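PDB 3OBB: NAD-dependent L-serine dehydrogenase, which catalyses the NAD-dependent oxidation of L-serine and methyl-L-serine, possibly in serine catabolism, and acts only weakly on beta-hydroxyisobutyrate. Local coordinates for residues A[223-226]-A[232-235]; A[187-192]-A[292-297]; A[206-211]-A[216-221]. One frame throughout, in Å; residues are numbered along the deposited sequence.

Contact 1: A[223-226]-A[232-235]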
# COMPACT_ATOMS: atom_id res chain seq x y z
N PRO A 223 9.63 -16.31 9.81
CA PRO A 223 8.20 -16.68 9.69
C PRO A 223 7.84 -17.96 8.91
O PRO A 223 6.67 -18.35 8.91
CB PRO A 223 7.60 -15.46 8.99
CG PRO A 223 8.71 -14.97 8.14
CD PRO A 223 9.93 -15.12 8.99
N TRP A 224 8.82 -18.61 8.29
CA TRP A 224 8.59 -19.83 7.46
C TRP A 224 8.73 -21.11 8.27
O TRP A 224 9.79 -21.34 8.85
CB TRP A 224 9.55 -19.89 6.26
CG TRP A 224 9.06 -20.87 5.22
CD1 TRP A 224 9.33 -22.20 5.15
CD2 TRP A 224 8.19 -20.58 4.12
NE1 TRP A 224 8.71 -22.76 4.06
CE2 TRP A 224 7.98 -21.79 3.43
CE3 TRP A 224 7.54 -19.43 3.67
CZ2 TRP A 224 7.15 -21.88 2.30
CZ3 TRP A 224 6.72 -19.52 2.55
CH2 TRP A 224 6.53 -20.74 1.89
N PRO A 225 7.66 -21.93 8.35
CA PRO A 225 7.66 -23.11 9.24
C PRO A 225 8.84 -23.98 8.93
O PRO A 225 9.14 -24.19 7.74
CB PRO A 225 6.35 -23.86 8.86
CG PRO A 225 5.38 -22.68 8.51
CD PRO A 225 6.34 -21.76 7.68
N GLY A 226 9.51 -24.46 9.98
CA GLY A 226 10.66 -25.38 9.76
C GLY A 226 12.01 -24.69 9.59
O GLY A 226 13.04 -25.33 9.73
N PRO A 232 7.96 -19.50 16.59
CA PRO A 232 6.52 -19.80 16.49
C PRO A 232 6.09 -20.47 15.17
O PRO A 232 5.16 -21.26 15.18
CB PRO A 232 5.86 -18.44 16.64
CG PRO A 232 6.81 -17.68 17.53
CD PRO A 232 8.19 -18.10 17.04
N ALA A 233 6.75 -20.16 14.06
CA ALA A 233 6.35 -20.72 12.76
C ALA A 233 6.44 -22.24 12.71
O ALA A 233 5.72 -22.89 11.96
CB ALA A 233 7.14 -20.08 11.63
N SER A 234 7.33 -22.81 13.52
CA SER A 234 7.56 -24.24 13.53
C SER A 234 6.63 -24.99 14.47
O SER A 234 6.71 -26.20 14.59
CB SER A 234 9.03 -24.57 13.84
OG SER A 234 9.91 -24.04 12.84
N ARG A 235 5.73 -24.26 15.14
CA ARG A 235 4.73 -24.89 16.01
C ARG A 235 3.39 -24.21 15.76
O ARG A 235 2.64 -23.86 16.70
CB ARG A 235 5.13 -24.79 17.48
CG ARG A 235 5.43 -23.36 17.93
CD ARG A 235 5.91 -23.32 19.39
NE ARG A 235 5.88 -21.95 19.91
CZ ARG A 235 6.90 -21.10 19.91
NH1 ARG A 235 8.09 -21.44 19.40
NH2 ARG A 235 6.72 -19.90 20.42
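The ring of P225 lies between two partners: A233 O approaches its CB and CG, while its CD stands 3.8 Å above one face of the W224 indole, displaced toward the rim. Within the other segment, P232 CA sits over the centre of one face of the R235 guanidinium. The motif is a 3-10 turn, residues 232-234, closed by the bond from R235 N to P232 O (3.1 Å) and set against an irregular, proline-rich run. Both belong to the long loop between helices 216-220 and 243-260 in the helical C-terminal domain of this HIBADH-related enzyme.

A233 carries most of the contact through its methyl, which lies against the P223 carbonyl. This CB is 3.3 Å from P223 O and 3.9 Å from W224 C. That same P223 carbonyl is hydrogen-bonded to the hydroxyl of Y237, so its polar demand is met from the same loop. A233 O is in turn met by a CA-H...O contact from P225 CA (3.3 Å), a bent approach of 123° at the hydrogen. W224 points away from the turn, and its indole packs on M191 and V195 of helix 168-196 and on D295.

S234 makes the polar closure. With chi1 at -62°, OG lies beside its own backbone N and reaches the opposite segment. The hydroxyl is bonded to M228 O, among the residues that link the two segments, and it also accepts G226 N at 2.9 Å with an N-H...OG angle of 144°.

Contact 2: A[187-192]-A[292-297]; sequences TAEAMA and KLFDPT
F294 swings its ring toward A188, E189 and A192 because CG stands beside its backbone N and anti to the carbonyl carbon (chi1 -47°). On the facing side the helix backbone places E189 CB over the phenyl ring, while an unusual first torsion, chi1 95°, away from the staggered values, and an extended chain beyond CG set where the carboxylate goes.

The ring is clasped on both faces. E189 CB is 3.9 Å from the ring centroid and only 9° off the normal, the geometry of a CH-pi contact. The opposite face is taken by L293 CB from the preceding residue, 4.1 Å above the plane and over its centre. The E189 backbone N also lies over the face that E189 CB meets, 3.9 Å from F294 CD1. A188 CB comes in obliquely to the same CD1, again at 3.9 Å, and A192 CB meets F294 CB at 3.5 Å, nearer the backbone. A188 and A192, one turn apart, thus form a shallow methyl floor on helix 168-196, and the short, weakly bonded helix near the C terminus packs against them within the family's helical domain.

No hydrogen bond crosses between the segments, although A188 O accepts from NE2 of Q291, the residue just before 292-297. The carboxylate of E189 accepts the backbone amides of M266 and G267 of the second subunit, at the start of that chain's helix 265-279, while P265 of that subunit packs on F294. E189 thus gives its CB to the apolar contact and its carboxylate to the subunit interface; if ionised, the buried group would probably be stabilised by the two amides and the helix N terminus.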
# COMPACT_ATOMS: atom_id res chain seq x y z
N THR A 187 9.74 -9.88 5.25
CA THR A 187 10.41 -11.17 5.30
C THR A 187 9.51 -12.35 4.85
O THR A 187 9.91 -13.19 4.02
CB THR A 187 11.08 -11.42 6.71
OG1 THR A 187 11.99 -10.33 7.03
CG2 THR A 187 11.86 -12.76 6.70
N ALA A 188 8.28 -12.38 5.33
CA ALA A 188 7.33 -13.42 4.99
C ALA A 188 7.04 -13.42 3.48
O ALA A 188 6.90 -14.48 2.86
CB ALA A 188 6.05 -13.21 5.77
N GLU A 189 6.91 -12.23 2.90
CA GLU A 189 6.59 -12.12 1.49
C GLU A 189 7.79 -12.51 0.63
O GLU A 189 7.62 -13.09 -0.47
CB GLU A 189 6.08 -10.71 1.16
CG GLU A 189 7.11 -9.75 0.64
CD GLU A 189 6.52 -8.35 0.30
OE1 GLU A 189 5.32 -8.11 0.58
OE2 GLU A 189 7.27 -7.51 -0.26
N ALA A 190 9.00 -12.17 1.11
CA ALA A 190 10.24 -12.52 0.39
C ALA A 190 10.44 -14.03 0.42
O ALA A 190 10.73 -14.63 -0.61
CB ALA A 190 11.43 -11.79 0.99
N MSE A 191 10.25 -14.65 1.58
CA MSE A 191 10.39 -16.12 1.74
C MSE A 191 9.43 -16.86 0.80
O MSE A 191 9.81 -17.82 0.12
CB MSE A 191 10.10 -16.55 3.19
CG MSE A 191 11.14 -16.10 4.25
SE MSE A 191 12.89 -16.92 3.96
CE MSE A 191 12.39 -18.82 4.10
N ALA A 192 8.20 -16.38 0.73
CA ALA A 192 7.16 -17.02 -0.07
C ALA A 192 7.45 -16.85 -1.56
O ALA A 192 7.32 -17.78 -2.34
CB ALA A 192 5.78 -16.43 0.30
N LYS A 292 1.00 -16.77 6.54
CA LYS A 292 -0.13 -17.48 5.95
C LYS A 292 -0.82 -16.70 4.81
O LYS A 292 -1.41 -17.30 3.88
CB LYS A 292 -1.15 -17.79 7.04
CG LYS A 292 -0.70 -18.86 8.05
CD LYS A 292 -1.93 -19.47 8.74
CE LYS A 292 -1.56 -20.46 9.83
NZ LYS A 292 -1.24 -21.74 9.12
N LEU A 293 -0.79 -15.38 4.91
CA LEU A 293 -1.24 -14.55 3.78
C LEU A 293 -0.55 -14.93 2.45
O LEU A 293 -1.19 -14.94 1.39
CB LEU A 293 -1.02 -13.06 4.08
CG LEU A 293 -1.91 -12.43 5.17
CD1 LEU A 293 -1.66 -10.93 5.21
CD2 LEU A 293 -3.38 -12.73 4.89
N PHE A 294 0.73 -15.29 2.53
CA PHE A 294 1.56 -15.52 1.33
C PHE A 294 1.81 -16.97 0.96
O PHE A 294 2.15 -17.25 -0.20
CB PHE A 294 2.90 -14.81 1.49
CG PHE A 294 2.77 -13.40 1.96
CD1 PHE A 294 3.09 -13.07 3.27
CD2 PHE A 294 2.29 -12.42 1.11
CE1 PHE A 294 2.97 -11.78 3.73
CE2 PHE A 294 2.14 -11.11 1.56
CZ PHE A 294 2.48 -10.80 2.87
N ASP A 295 1.68 -17.87 1.93
CA ASP A 295 2.07 -19.29 1.77
C ASP A 295 0.80 -20.09 1.63
O ASP A 295 0.02 -20.20 2.59
CB ASP A 295 2.88 -19.78 2.98
CG ASP A 295 3.26 -21.27 2.93
OD1 ASP A 295 3.83 -21.72 3.98
OD2 ASP A 295 3.05 -21.99 1.90
N PRO A 296 0.58 -20.64 0.42
CA PRO A 296 -0.66 -21.36 0.08
C PRO A 296 -0.74 -22.75 0.70
O PRO A 296 -1.83 -23.27 0.91
CB PRO A 296 -0.60 -21.46 -1.44
CG PRO A 296 0.90 -21.48 -1.77
CD PRO A 296 1.53 -20.60 -0.72
N THR A 297 0.41 -23.33 1.02
CA THR A 297 0.46 -24.73 1.44
C THR A 297 0.49 -24.83 2.96
O THR A 297 1.11 -25.75 3.52
CB THR A 297 1.73 -25.44 0.90
OG1 THR A 297 2.86 -25.01 1.66
CG2 THR A 297 1.96 -25.12 -0.60

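Contact 3: A[206-211]-A[216-221]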
# COMPACT_ATOMS: atom_id res chain seq x y z
N GLU A 206 19.07 -18.12 4.81
CA GLU A 206 20.47 -17.88 5.18
C GLU A 206 21.06 -16.76 4.31
O GLU A 206 21.77 -15.87 4.81
CB GLU A 206 21.32 -19.17 5.14
CG GLU A 206 22.81 -18.90 5.50
CD GLU A 206 23.84 -19.98 5.09
OE1 GLU A 206 23.46 -20.99 4.43
OE2 GLU A 206 25.06 -19.78 5.42
N ILE A 207 20.78 -16.80 3.01
CA ILE A 207 21.34 -15.81 2.06
C ILE A 207 20.92 -14.40 2.45
O ILE A 207 21.75 -13.50 2.58
CB ILE A 207 20.95 -16.15 0.60
CG1 ILE A 207 21.78 -17.33 0.09
CG2 ILE A 207 21.17 -14.99 -0.34
CD1 ILE A 207 21.15 -18.07 -1.09
N MSE A 208 19.62 -14.22 2.69
CA MSE A 208 19.08 -12.89 2.98
C MSE A 208 19.52 -12.42 4.34
O MSE A 208 19.85 -11.23 4.49
CB MSE A 208 17.55 -12.85 2.85
CG MSE A 208 17.07 -13.11 1.44
SE MSE A 208 15.22 -12.64 1.17
CE MSE A 208 14.43 -13.81 2.56
N ARG A 209 19.56 -13.34 5.32
CA ARG A 209 19.96 -12.99 6.69
C ARG A 209 21.36 -12.43 6.70
O ARG A 209 21.69 -11.50 7.47
CB ARG A 209 19.88 -14.21 7.65
CG ARG A 209 20.59 -13.94 9.00
CD ARG A 209 20.54 -15.12 10.00
NE ARG A 209 21.14 -16.32 9.42
CZ ARG A 209 22.44 -16.60 9.46
NH1 ARG A 209 23.27 -15.77 10.11
NH2 ARG A 209 22.90 -17.73 8.86
N ARG A 210 22.20 -12.99 5.83
CA ARG A 210 23.62 -12.64 5.80
C ARG A 210 23.94 -11.52 4.78
O ARG A 210 25.10 -11.15 4.61
CB ARG A 210 24.44 -13.87 5.45
CG ARG A 210 24.54 -14.94 6.52
CD ARG A 210 26.03 -15.28 6.60
NE ARG A 210 26.25 -16.64 6.20
CZ ARG A 210 27.44 -17.21 6.05
NH1 ARG A 210 28.58 -16.54 6.23
NH2 ARG A 210 27.48 -18.50 5.71
N SER A 211 22.90 -10.99 4.13
CA SER A 211 23.07 -9.99 3.10
C SER A 211 22.28 -8.70 3.40
O SER A 211 21.84 -8.48 4.54
CB SER A 211 22.73 -10.57 1.72
OG SER A 211 23.46 -11.78 1.53
N TRP A 216 16.14 -8.37 11.92
CA TRP A 216 15.85 -9.07 13.15
C TRP A 216 15.00 -10.35 12.94
O TRP A 216 15.30 -11.38 13.54
CB TRP A 216 15.13 -8.12 14.08
CG TRP A 216 14.93 -8.66 15.48
CD1 TRP A 216 15.83 -8.59 16.51
CD2 TRP A 216 13.74 -9.32 16.02
NE1 TRP A 216 15.25 -9.12 17.66
CE2 TRP A 216 13.98 -9.58 17.38
CE3 TRP A 216 12.49 -9.69 15.46
CZ2 TRP A 216 13.02 -10.20 18.21
CZ3 TRP A 216 11.54 -10.30 16.28
CH2 TRP A 216 11.81 -10.55 17.64
N ALA A 217 13.97 -10.29 12.10
CA ALA A 217 13.12 -11.46 11.89
C ALA A 217 13.97 -12.62 11.38
O ALA A 217 13.76 -13.76 11.78
CB ALA A 217 12.01 -11.19 10.93
N LEU A 218 14.89 -12.32 10.45
CA LEU A 218 15.71 -13.35 9.84
C LEU A 218 16.76 -13.88 10.83
O LEU A 218 17.20 -15.03 10.71
CB LEU A 218 16.39 -12.81 8.58
CG LEU A 218 15.55 -12.72 7.29
CD1 LEU A 218 16.29 -11.87 6.24
CD2 LEU A 218 15.17 -14.10 6.67
N GLU A 219 17.15 -13.05 11.80
CA GLU A 219 18.18 -13.49 12.75
C GLU A 219 17.60 -14.44 13.78
O GLU A 219 18.27 -15.35 14.23
CB GLU A 219 18.81 -12.28 13.48
CG GLU A 219 19.64 -11.38 12.59
CD GLU A 219 21.00 -12.00 12.27
OE1 GLU A 219 21.51 -11.82 11.16
OE2 GLU A 219 21.57 -12.66 13.14
N VAL A 220 16.35 -14.23 14.17
CA VAL A 220 15.88 -14.72 15.45
C VAL A 220 14.43 -15.16 15.41
O VAL A 220 13.92 -15.75 16.36
CB VAL A 220 16.25 -13.60 16.51
CG1 VAL A 220 15.09 -13.08 17.35
CG2 VAL A 220 17.57 -13.94 17.31
N TYR A 221 13.74 -14.94 14.29
CA TYR A 221 12.28 -15.11 14.31
C TYR A 221 11.70 -15.35 12.92
O TYR A 221 10.81 -14.62 12.46
CB TYR A 221 11.68 -13.83 14.88
CG TYR A 221 10.52 -13.96 15.80
CD1 TYR A 221 10.68 -13.69 17.16
CD2 TYR A 221 9.24 -14.29 15.32
CE1 TYR A 221 9.63 -13.77 18.03
CE2 TYR A 221 8.17 -14.40 16.20
CZ TYR A 221 8.36 -14.11 17.55
OH TYR A 221 7.31 -14.16 18.45
O HOH W 1 20.32 -10.32 9.51
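L218 overlaps two consecutive residues of the facing helix: its CB lies 3.9 Å from R209 CB, and its CD1 lies 3.7 Å from CB of the selenomethionine M208, whose side chain it crosses at about a right angle. Here two successive helices, 201-209 and 216-220, are joined by a short loop within the all-helical C-terminal domain, the backbones being nearest at R209 and L218.

R209 contributes mainly its aliphatic stem. CG is anti to the backbone N (chi1 167°), which lays the chain over the second helix before it bends at chi3; CD then rests 3.4 Å from L218 O. The R209 and E219 side chains cross nearly perpendicularly, their guanidinium and carboxylate planes 78° apart. E219 OE1 lies against the stem, 3.2 Å from R209 CG, and not in a bonded pair with the guanidinium: R209 NH1 remains 4.5 Å from it, beyond a salt bridge.

W216 packs on S211 of the second subunit, and S211 on N176 of that subunit. One water bridges the segments, donating to R209 O at 2.7 Å and to E219 OE1 at a rather short 2.5 Å, a length to be treated with caution.

Overall arrangement
After the N-terminal Rossmann-type domain, helix 168-196, which carries the active-site K173, brings in residues 187-192, the first half of contact 2. Contact 3 then closes the short loop between helices 201-209 and 216-220, and contact 1 follows in series, closing the loop at 223-235; P232 packs on Y221 between these two. Only when the chain returns at 292-297 does contact 2 close, so both others nest inside its loop. Helix 168-196 touches both: T187 packs on L218, M191 on M208, and W224 packs on A192 of that helix and on D295 near the C terminus. Centres lie about 11 to 15 Å apart. Contacts 2 and 3 also reach the second subunit of the tetramer.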